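Local coordinates for protein endo-b-1,4-glucanase (Nasutitermes takasagoensis, PDB 1KS8) that probably catalyses the endohydrolysis of (1->4)-beta-D-glucosidic linkages in cellulose, lichenin and cereal beta-D-glucans, as a calcium-binding family 9 glycosyl hydrolase, at residues 72-77 / 311-316; 77-82 / 425-430; 111-116 / 140-145; 193-198 / 206-211. All coordinates share one frame; numbering follows the deposited sequence.

Interaction 1 (72-77 / 311-316); sequences LAWGLI and AFIMLE
G75 and F312 mark the nearest backbone approach of the helical segments 72-77 and 311-316, their CA atoms 8.8 Å apart. The segments run roughly parallel, at 32°, with axes 12.4 Å apart at closest approach, and side chains bridge the interval. W74 carries most of the contact. Its CG, anti to the backbone N (chi1 -171°), is sent toward helix 303-319, and one face of the indole receives both F312 and E316. F312 arrives edge first, CE2 standing 3.5 Å from W74 CE3, and the ring planes at 86° make a T-shaped (edge-to-face) stack. E316, bent at its second torsion, brings its carboxylate over the same face, OE1 near the NE1 rim and CD beside CE2 and CZ2. E316 OE1 is 3.3 Å from W74 NE1, but the angle is too poor for a hydrogen bond; the indole N-H goes instead to a water in the ring plane, 2.9 Å from NE1. W217 and W221 also meet W74 edge-to-face, extending an aromatic cluster within the (alpha/alpha)6 fold. The buried E316 carboxylate lies against an aromatic surface and close to D78, so at least one of these two acids is probably protonated in this structure determined at pH 2.5.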
# COMPACT_ATOMS: atom_id res chain seq x y z
N LEU A 72 -1.89 1.53 -5.56
CA LEU A 72 -2.99 2.47 -5.74
C LEU A 72 -2.97 3.01 -7.17
O LEU A 72 -4.01 3.10 -7.82
CB LEU A 72 -2.90 3.63 -4.74
CG LEU A 72 -3.22 3.31 -3.27
CD1 LEU A 72 -3.14 4.59 -2.47
CD2 LEU A 72 -4.60 2.67 -3.14
N ALA A 73 -1.79 3.37 -7.66
CA ALA A 73 -1.66 3.89 -9.02
C ALA A 73 -2.06 2.81 -10.03
O ALA A 73 -2.71 3.09 -11.03
CB ALA A 73 -0.23 4.36 -9.28
N TRP A 74 -1.64 1.58 -9.76
CA TRP A 74 -1.94 0.45 -10.63
C TRP A 74 -3.45 0.31 -10.83
O TRP A 74 -3.93 0.14 -11.96
CB TRP A 74 -1.35 -0.82 -10.00
CG TRP A 74 -1.36 -2.06 -10.83
CD1 TRP A 74 -1.64 -2.18 -12.16
CD2 TRP A 74 -1.02 -3.38 -10.38
NE1 TRP A 74 -1.49 -3.49 -12.57
CE2 TRP A 74 -1.11 -4.24 -11.49
CE3 TRP A 74 -0.65 -3.91 -9.13
CZ2 TRP A 74 -0.84 -5.61 -11.39
CZ3 TRP A 74 -0.38 -5.27 -9.04
CH2 TRP A 74 -0.48 -6.10 -10.16
N GLY A 75 -4.21 0.39 -9.74
CA GLY A 75 -5.65 0.27 -9.83
C GLY A 75 -6.27 1.46 -10.55
O GLY A 75 -7.26 1.33 -11.25
N LEU A 76 -5.67 2.64 -10.36
CA LEU A 76 -6.14 3.86 -10.99
C LEU A 76 -5.97 3.79 -12.50
O LEU A 76 -6.75 4.37 -13.26
CB LEU A 76 -5.37 5.07 -10.46
CG LEU A 76 -6.10 6.03 -9.52
CD1 LEU A 76 -5.15 7.13 -9.08
CD2 LEU A 76 -7.32 6.63 -10.22
N ILE A 77 -4.93 3.09 -12.94
CA ILE A 77 -4.65 2.94 -14.36
C ILE A 77 -5.56 1.91 -15.03
O ILE A 77 -6.20 2.20 -16.04
CB ILE A 77 -3.18 2.52 -14.60
CG1 ILE A 77 -2.24 3.62 -14.10
CG2 ILE A 77 -2.95 2.24 -16.08
CD1 ILE A 77 -0.79 3.18 -13.98
N ALA A 311 -7.32 -11.07 -4.04
CA ALA A 311 -8.49 -10.70 -4.83
C ALA A 311 -8.07 -9.78 -5.97
O ALA A 311 -8.56 -9.92 -7.10
CB ALA A 311 -9.53 -10.02 -3.95
N PHE A 312 -7.17 -8.84 -5.70
CA PHE A 312 -6.74 -7.93 -6.75
C PHE A 312 -5.97 -8.66 -7.84
O PHE A 312 -6.13 -8.37 -9.02
CB PHE A 312 -5.89 -6.79 -6.20
CG PHE A 312 -5.60 -5.73 -7.23
CD1 PHE A 312 -6.64 -5.02 -7.81
CD2 PHE A 312 -4.30 -5.49 -7.65
CE1 PHE A 312 -6.39 -4.09 -8.81
CE2 PHE A 312 -4.04 -4.56 -8.66
CZ PHE A 312 -5.09 -3.86 -9.24
N ILE A 313 -5.12 -9.61 -7.45
CA ILE A 313 -4.37 -10.38 -8.43
C ILE A 313 -5.36 -11.14 -9.32
O ILE A 313 -5.17 -11.24 -10.53
CB ILE A 313 -3.39 -11.38 -7.76
CG1 ILE A 313 -2.22 -10.61 -7.14
CG2 ILE A 313 -2.88 -12.40 -8.77
CD1 ILE A 313 -1.37 -9.84 -8.15
N MET A 314 -6.42 -11.65 -8.71
CA MET A 314 -7.44 -12.38 -9.46
C MET A 314 -8.16 -11.46 -10.44
O MET A 314 -8.44 -11.86 -11.58
CB MET A 314 -8.46 -13.00 -8.50
CG MET A 314 -7.91 -14.16 -7.70
SD MET A 314 -9.17 -14.90 -6.65
CE MET A 314 -8.14 -15.81 -5.51
N LEU A 315 -8.45 -10.24 -10.02
CA LEU A 315 -9.12 -9.28 -10.88
C LEU A 315 -8.22 -8.89 -12.05
O LEU A 315 -8.68 -8.70 -13.17
CB LEU A 315 -9.55 -8.06 -10.07
CG LEU A 315 -10.71 -8.36 -9.12
CD1 LEU A 315 -10.80 -7.30 -8.02
CD2 LEU A 315 -12.00 -8.44 -9.91
N GLU A 316 -6.92 -8.79 -11.78
CA GLU A 316 -5.96 -8.44 -12.83
C GLU A 316 -5.83 -9.61 -13.79
O GLU A 316 -5.69 -9.42 -15.00
CB GLU A 316 -4.59 -8.11 -12.21
CG GLU A 316 -4.50 -6.71 -11.64
CD GLU A 316 -4.33 -5.65 -12.72
OE1 GLU A 316 -4.64 -4.47 -12.46
OE2 GLU A 316 -3.88 -6.00 -13.82
O HOH W 1 -1.72 -4.08 -15.43

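Interaction 2 (77-82 / 425-430)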
# COMPACT_ATOMS: atom_id res chain seq x y z
N ILE A 77 -4.93 3.09 -12.94
CA ILE A 77 -4.65 2.94 -14.36
C ILE A 77 -5.56 1.91 -15.03
O ILE A 77 -6.20 2.20 -16.04
CB ILE A 77 -3.18 2.52 -14.60
CG1 ILE A 77 -2.24 3.62 -14.10
CG2 ILE A 77 -2.95 2.24 -16.08
CD1 ILE A 77 -0.79 3.18 -13.98
N ASP A 78 -5.63 0.71 -14.46
CA ASP A 78 -6.44 -0.36 -15.02
C ASP A 78 -7.94 -0.27 -14.76
O ASP A 78 -8.74 -0.80 -15.54
CB ASP A 78 -5.94 -1.72 -14.50
CG ASP A 78 -4.60 -2.11 -15.09
OD1 ASP A 78 -4.01 -3.10 -14.60
OD2 ASP A 78 -4.14 -1.44 -16.04
N PHE A 79 -8.32 0.40 -13.68
CA PHE A 79 -9.73 0.51 -13.34
C PHE A 79 -10.15 1.95 -13.06
O PHE A 79 -10.90 2.24 -12.13
CB PHE A 79 -10.01 -0.39 -12.13
CG PHE A 79 -9.60 -1.82 -12.36
CD1 PHE A 79 -10.33 -2.65 -13.22
CD2 PHE A 79 -8.45 -2.33 -11.77
CE1 PHE A 79 -9.91 -3.95 -13.49
CE2 PHE A 79 -8.02 -3.63 -12.04
CZ PHE A 79 -8.75 -4.44 -12.90
N GLU A 80 -9.65 2.86 -13.90
CA GLU A 80 -9.96 4.27 -13.77
C GLU A 80 -11.47 4.50 -13.81
O GLU A 80 -11.99 5.37 -13.11
CB GLU A 80 -9.29 5.05 -14.91
CG GLU A 80 -9.40 6.56 -14.77
CD GLU A 80 -8.74 7.31 -15.90
OE1 GLU A 80 -8.70 8.55 -15.85
OE2 GLU A 80 -8.26 6.65 -16.85
N ALA A 81 -12.16 3.71 -14.62
CA ALA A 81 -13.61 3.83 -14.74
C ALA A 81 -14.30 3.63 -13.39
O ALA A 81 -15.35 4.21 -13.13
CB ALA A 81 -14.14 2.83 -15.75
N GLY A 82 -13.70 2.79 -12.54
CA GLY A 82 -14.27 2.54 -11.23
C GLY A 82 -14.24 3.79 -10.39
O GLY A 82 -15.21 4.13 -9.71
N LEU A 425 -11.63 -2.70 -5.06
CA LEU A 425 -12.93 -2.03 -5.02
C LEU A 425 -13.15 -1.27 -6.32
O LEU A 425 -14.24 -1.30 -6.89
CB LEU A 425 -13.00 -1.08 -3.83
CG LEU A 425 -13.12 -1.75 -2.46
CD1 LEU A 425 -12.84 -0.73 -1.36
CD2 LEU A 425 -14.52 -2.34 -2.31
N ALA A 426 -12.11 -0.59 -6.80
CA ALA A 426 -12.21 0.17 -8.04
C ALA A 426 -12.55 -0.79 -9.18
O ALA A 426 -13.34 -0.46 -10.06
CB ALA A 426 -10.89 0.88 -8.33
N ALA A 427 -11.94 -1.97 -9.17
CA ALA A 427 -12.19 -2.97 -10.20
C ALA A 427 -13.64 -3.46 -10.14
O ALA A 427 -14.30 -3.58 -11.17
CB ALA A 427 -11.23 -4.15 -10.03
N LEU A 428 -14.13 -3.73 -8.94
CA LEU A 428 -15.51 -4.19 -8.79
C LEU A 428 -16.48 -3.14 -9.30
O LEU A 428 -17.48 -3.47 -9.94
CB LEU A 428 -15.80 -4.53 -7.33
CG LEU A 428 -15.03 -5.75 -6.82
CD1 LEU A 428 -15.28 -5.94 -5.33
CD2 LEU A 428 -15.44 -7.00 -7.59
N VAL A 429 -16.20 -1.87 -9.04
CA VAL A 429 -17.07 -0.80 -9.51
C VAL A 429 -17.00 -0.72 -11.03
O VAL A 429 -18.03 -0.56 -11.70
CB VAL A 429 -16.66 0.57 -8.93
CG1 VAL A 429 -17.49 1.68 -9.56
CG2 VAL A 429 -16.84 0.58 -7.42
N ALA A 430 -15.80 -0.85 -11.58
CA ALA A 430 -15.61 -0.80 -13.03
C ALA A 430 -16.36 -1.92 -13.74
O ALA A 430 -16.81 -1.75 -14.88
CB ALA A 430 -14.12 -0.87 -13.37
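F79 lays its ring flat against A427. With the phenylalanine CG anti to the carbonyl carbon and beside the backbone N (chi1 -55°), the side chain sets out toward helix 415-430, where the A427 methyl meets the ring face: A427 CB sits 3.5 Å from the ring centroid of F79, only 4° off the ring normal, a well-centred CH-pi contact. D78 CB lies over the opposite face, towards the rim, leaving the ring between its own chain neighbour and helix 415-430. At the ring edge A430 CB approaches F79 CD1 to 4.2 Å, while F79 CB rests 4.1 Å from A426 CB. An alanine in place of F79 would keep that last contact but would probably leave the A427 methyl without its aromatic partner and open a gap beside F312 and E316, which also touch the ring. F79 is the first residue to leave helical backbone angles after helix 62-78 and the N-cap position of helix 80-85. The turn thus ends one helix of the (alpha/alpha)6 barrel and at once starts a short second one, setting helix 80-85 against the C-terminal part of helix 415-430. There G82 allows the backbones to come very close, with its CA 4.0 Å from that of A430. Its CA-H points to A426 O, at 3.4 Å and 156° at the hydrogen; a beta carbon would collide with that oxygen. V429 places CG1 anti to its backbone N, and this branch reaches to 3.4 Å from G82 O. Nearer the surface, the methyls of A81 and A430 meet loosely, CB to CB at 4.4 Å.

Interaction 3 (111-116 / 140-145)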
# COMPACT_ATOMS: atom_id res chain seq x y z
N ASN A 111 21.56 9.43 -6.61
CA ASN A 111 21.80 8.13 -5.99
C ASN A 111 21.68 8.18 -4.46
O ASN A 111 22.43 7.51 -3.75
CB ASN A 111 23.17 7.59 -6.38
CG ASN A 111 23.27 7.29 -7.87
OD1 ASN A 111 22.46 6.54 -8.41
ND2 ASN A 111 24.26 7.88 -8.53
N GLU A 112 20.75 8.99 -3.97
CA GLU A 112 20.52 9.11 -2.54
C GLU A 112 19.02 9.16 -2.33
O GLU A 112 18.31 9.88 -3.04
CB GLU A 112 21.16 10.39 -1.98
CG GLU A 112 21.10 10.48 -0.46
CD GLU A 112 21.85 11.67 0.09
OE1 GLU A 112 21.28 12.78 0.11
OE2 GLU A 112 23.02 11.50 0.49
N PHE A 113 18.53 8.40 -1.36
CA PHE A 113 17.10 8.37 -1.11
C PHE A 113 16.77 8.15 0.36
O PHE A 113 17.25 7.20 0.98
CB PHE A 113 16.46 7.26 -1.95
CG PHE A 113 14.96 7.23 -1.87
CD1 PHE A 113 14.21 8.21 -2.50
CD2 PHE A 113 14.31 6.25 -1.13
CE1 PHE A 113 12.82 8.21 -2.41
CE2 PHE A 113 12.92 6.24 -1.03
CZ PHE A 113 12.18 7.22 -1.67
N TYR A 114 15.95 9.03 0.92
CA TYR A 114 15.56 8.87 2.31
C TYR A 114 14.42 7.86 2.40
O TYR A 114 13.38 8.03 1.77
CB TYR A 114 15.16 10.21 2.93
CG TYR A 114 16.37 11.01 3.36
CD1 TYR A 114 17.10 11.75 2.44
CD2 TYR A 114 16.82 10.95 4.68
CE1 TYR A 114 18.27 12.42 2.82
CE2 TYR A 114 17.98 11.61 5.07
CZ TYR A 114 18.70 12.34 4.13
OH TYR A 114 19.86 12.97 4.52
N GLY A 115 14.66 6.80 3.17
CA GLY A 115 13.67 5.75 3.30
C GLY A 115 12.90 5.72 4.60
O GLY A 115 12.05 4.84 4.80
N GLN A 116 13.18 6.65 5.50
CA GLN A 116 12.46 6.66 6.77
C GLN A 116 12.59 7.98 7.51
O GLN A 116 13.64 8.62 7.48
CB GLN A 116 12.98 5.54 7.67
CG GLN A 116 12.05 5.18 8.84
CD GLN A 116 12.55 3.98 9.62
OE1 GLN A 116 12.90 2.94 9.05
NE2 GLN A 116 12.59 4.10 10.95
N TYR A 140 16.49 8.53 7.86
CA TYR A 140 17.49 7.56 7.43
C TYR A 140 17.46 7.43 5.91
O TYR A 140 16.39 7.47 5.30
CB TYR A 140 17.20 6.20 8.07
CG TYR A 140 17.11 6.22 9.58
CD1 TYR A 140 18.16 6.71 10.36
CD2 TYR A 140 15.98 5.73 10.24
CE1 TYR A 140 18.09 6.71 11.75
CE2 TYR A 140 15.91 5.72 11.63
CZ TYR A 140 16.96 6.21 12.38
OH TYR A 140 16.88 6.18 13.75
N LYS A 141 18.63 7.26 5.31
CA LYS A 141 18.71 7.16 3.86
C LYS A 141 19.57 6.01 3.36
O LYS A 141 20.33 5.40 4.11
CB LYS A 141 19.30 8.46 3.31
CG LYS A 141 20.77 8.67 3.70
CD LYS A 141 21.32 9.98 3.14
CE LYS A 141 22.83 10.07 3.34
NZ LYS A 141 23.21 9.98 4.78
N ILE A 142 19.42 5.72 2.07
CA ILE A 142 20.24 4.73 1.41
C ILE A 142 21.03 5.57 0.41
O ILE A 142 20.59 6.65 0.00
CB ILE A 142 19.42 3.65 0.65
CG1 ILE A 142 18.36 4.29 -0.25
CG2 ILE A 142 18.78 2.69 1.65
CD1 ILE A 142 17.63 3.29 -1.14
N ASP A 143 22.23 5.11 0.07
CA ASP A 143 23.08 5.82 -0.88
C ASP A 143 24.02 4.81 -1.53
O ASP A 143 23.85 3.61 -1.36
CB ASP A 143 23.86 6.95 -0.20
CG ASP A 143 24.57 6.50 1.07
OD1 ASP A 143 25.12 5.39 1.09
OD2 ASP A 143 24.58 7.29 2.04
N THR A 144 25.03 5.29 -2.26
CA THR A 144 25.94 4.37 -2.92
C THR A 144 26.75 3.47 -1.98
O THR A 144 27.14 2.37 -2.36
CB THR A 144 26.91 5.12 -3.86
OG1 THR A 144 27.64 6.10 -3.11
CG2 THR A 144 26.14 5.80 -4.98
N SER A 145 27.00 3.93 -0.76
CA SER A 145 27.76 3.14 0.21
C SER A 145 26.86 2.22 1.02
O SER A 145 27.30 1.19 1.53
CB SER A 145 28.54 4.06 1.15
OG SER A 145 27.67 4.86 1.93
O HOH W 2 24.98 8.27 -2.93
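F113 and I142 form the tight core of an antiparallel strand pairing, exchanging two nearly straight backbone hydrogen bonds: F113 N to I142 O at 3.0 Å and I142 N to F113 O at 2.8 Å. Their side chains share one face of the sheet and pack on helices 149-165 and 171-190. Further along, G115 and Q116 both face Y140, a classic beta bulge. Y140 O accepts a 2.8 Å bond from G115 N and a weak one from Q116 N, while Y140 N returns a bond to Q116 O. On the other face K141 CG takes the crowded position between backbone N and carbonyl carbon (chi1 67°), and the chain runs alongside Y114, CB 3.7 Å from the ring centroid in a CH-pi contact. E112 crosses K141 just as closely, its OE2 3.2 Å from K141 CE.

Towards 143-145 the pairing gives way. A water joins N111 O, at 2.8 Å, to T144 N, and T144 itself is exposed.

E112 OE2 stays 4.6 Å from K141 NZ, beyond a salt bridge; E112 OE1 bonds T108, and K141 makes a weak, long ion pair with D43. The two therefore meet mainly through carboxylate and aliphatic carbons, and the directed bonds across the contact are those of the backbone.

Interaction 4 (193-198 / 206-211); sequences GKYSDS and YASADY
Y195 and Y206 are joined by a hydrogen bond from the phenol: Y195 OH gives its proton to Y206 O at 2.6 Å, from 22° out of the carbonyl plane. The Y195 side chain makes this bond while its first torsion (chi1 95°) is held off any staggered position. A phenylalanine in its place would probably leave the Y206 carbonyl without this donor and remove the tie between the two segments at that end. Two serines bond reciprocally, backbone to side chain: S196 N to S208 OG at 3.2 Å, and S208 N to S196 OG at 2.9 Å. D150 of helix 149-165 also binds S208 OG.

These bonds join the short helical turn 195-198 to the loop that leads into helix 212-226 and carries D210, a ligand, with D213, E214 and D254, of a calcium site seen in this protein; no calcium is bound in this model.

One water carries the lysine's ammonium to two backbone carbonyls. It accepts from K194 NZ at 2.7 Å and donates to A209 O, also at 2.7 Å, and to S208 O.

Packing contacts complete the pairing. K194 CB presses on S208 CB at 3.5 Å, tighter than usual. K194 CG lies at the edge of the Y211 ring, 3.9 Å from CD2. Over one face of that ring, towards the rim, sits the backbone N of G193.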
# COMPACT_ATOMS: atom_id res chain seq x y z
N GLY A 193 21.68 -4.25 -3.01
CA GLY A 193 21.67 -4.46 -1.58
C GLY A 193 20.28 -4.36 -0.97
O GLY A 193 19.37 -3.80 -1.57
N LYS A 194 20.12 -4.93 0.22
CA LYS A 194 18.84 -4.89 0.94
C LYS A 194 18.79 -3.57 1.69
O LYS A 194 19.72 -3.25 2.44
CB LYS A 194 18.75 -6.03 1.95
CG LYS A 194 18.86 -7.43 1.37
CD LYS A 194 18.90 -8.47 2.48
CE LYS A 194 19.07 -9.87 1.94
NZ LYS A 194 19.16 -10.88 3.03
N TYR A 195 17.72 -2.80 1.53
CA TYR A 195 17.64 -1.51 2.21
C TYR A 195 17.66 -1.61 3.74
O TYR A 195 18.16 -0.71 4.40
CB TYR A 195 16.40 -0.73 1.77
CG TYR A 195 15.18 -0.89 2.66
CD1 TYR A 195 14.41 -2.05 2.62
CD2 TYR A 195 14.83 0.10 3.57
CE1 TYR A 195 13.31 -2.21 3.45
CE2 TYR A 195 13.73 -0.05 4.42
CZ TYR A 195 12.97 -1.21 4.35
OH TYR A 195 11.89 -1.36 5.18
N SER A 196 17.13 -2.70 4.30
CA SER A 196 17.12 -2.82 5.75
C SER A 196 18.48 -3.18 6.35
O SER A 196 18.63 -3.25 7.57
CB SER A 196 16.04 -3.81 6.22
OG SER A 196 16.20 -5.10 5.65
N ASP A 197 19.47 -3.41 5.48
CA ASP A 197 20.83 -3.68 5.94
C ASP A 197 21.51 -2.31 6.04
O ASP A 197 22.55 -2.16 6.68
CB ASP A 197 21.60 -4.57 4.96
CG ASP A 197 21.25 -6.04 5.10
OD1 ASP A 197 20.68 -6.43 6.14
OD2 ASP A 197 21.57 -6.81 4.17
N SER A 198 20.92 -1.32 5.38
CA SER A 198 21.43 0.05 5.38
C SER A 198 20.66 0.86 6.42
O SER A 198 21.26 1.46 7.32
CB SER A 198 21.28 0.67 3.99
OG SER A 198 22.06 -0.04 3.04
N TYR A 206 9.97 -3.59 8.80
CA TYR A 206 9.72 -3.90 7.40
C TYR A 206 11.00 -4.42 6.77
O TYR A 206 11.56 -3.81 5.86
CB TYR A 206 9.21 -2.65 6.67
CG TYR A 206 7.77 -2.33 7.00
CD1 TYR A 206 6.73 -3.05 6.42
CD2 TYR A 206 7.46 -1.34 7.93
CE1 TYR A 206 5.40 -2.79 6.76
CE2 TYR A 206 6.14 -1.08 8.28
CZ TYR A 206 5.11 -1.81 7.69
OH TYR A 206 3.80 -1.54 8.02
N ALA A 207 11.46 -5.55 7.27
CA ALA A 207 12.70 -6.16 6.80
C ALA A 207 12.69 -6.58 5.34
O ALA A 207 11.67 -7.03 4.81
CB ALA A 207 13.05 -7.36 7.67
N SER A 208 13.84 -6.42 4.69
CA SER A 208 14.01 -6.81 3.30
C SER A 208 13.93 -8.33 3.22
O SER A 208 14.37 -9.03 4.12
CB SER A 208 15.39 -6.39 2.78
OG SER A 208 15.55 -4.98 2.75
N ALA A 209 13.34 -8.83 2.13
CA ALA A 209 13.24 -10.26 1.91
C ALA A 209 14.30 -10.55 0.85
O ALA A 209 15.47 -10.76 1.17
CB ALA A 209 11.85 -10.62 1.39
N ASP A 210 13.89 -10.55 -0.41
CA ASP A 210 14.80 -10.78 -1.53
C ASP A 210 14.52 -9.64 -2.50
O ASP A 210 13.54 -9.68 -3.26
CB ASP A 210 14.53 -12.13 -2.18
CG ASP A 210 15.58 -12.50 -3.21
OD1 ASP A 210 15.77 -13.71 -3.47
OD2 ASP A 210 16.21 -11.58 -3.78
N TYR A 211 15.37 -8.62 -2.47
CA TYR A 211 15.21 -7.44 -3.30
C TYR A 211 15.14 -7.65 -4.81
O TYR A 211 14.71 -6.76 -5.54
CB TYR A 211 16.33 -6.43 -2.99
CG TYR A 211 17.71 -6.85 -3.45
CD1 TYR A 211 18.05 -6.86 -4.81
CD2 TYR A 211 18.68 -7.23 -2.53
CE1 TYR A 211 19.32 -7.24 -5.23
CE2 TYR A 211 19.96 -7.61 -2.94
CZ TYR A 211 20.27 -7.61 -4.29
OH TYR A 211 21.53 -7.99 -4.70
O HOH W 3 16.54 -11.25 3.57

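Interactions 1 and 2 adjoin, with centres about 8 Å apart; both draw on helix 62-78, share I77, and alternate along the chain. E316 OE1 stands 2.6 Å from D78 OD1, and F312 and F79 also touch, so helices 62-78, 303-319 and 415-430 meet as one body that ties early and late parts of the (alpha/alpha)6 fold together. Interactions 3 and 4 follow one another within the span between 72-77 and 311-316. Their centres are about 12 Å apart, where I142 packs on Y195 and S198, linking the small antiparallel sheet to the loop before the calcium site. The two pairs lie about 25 to 34 Å apart, centre to centre, without touching.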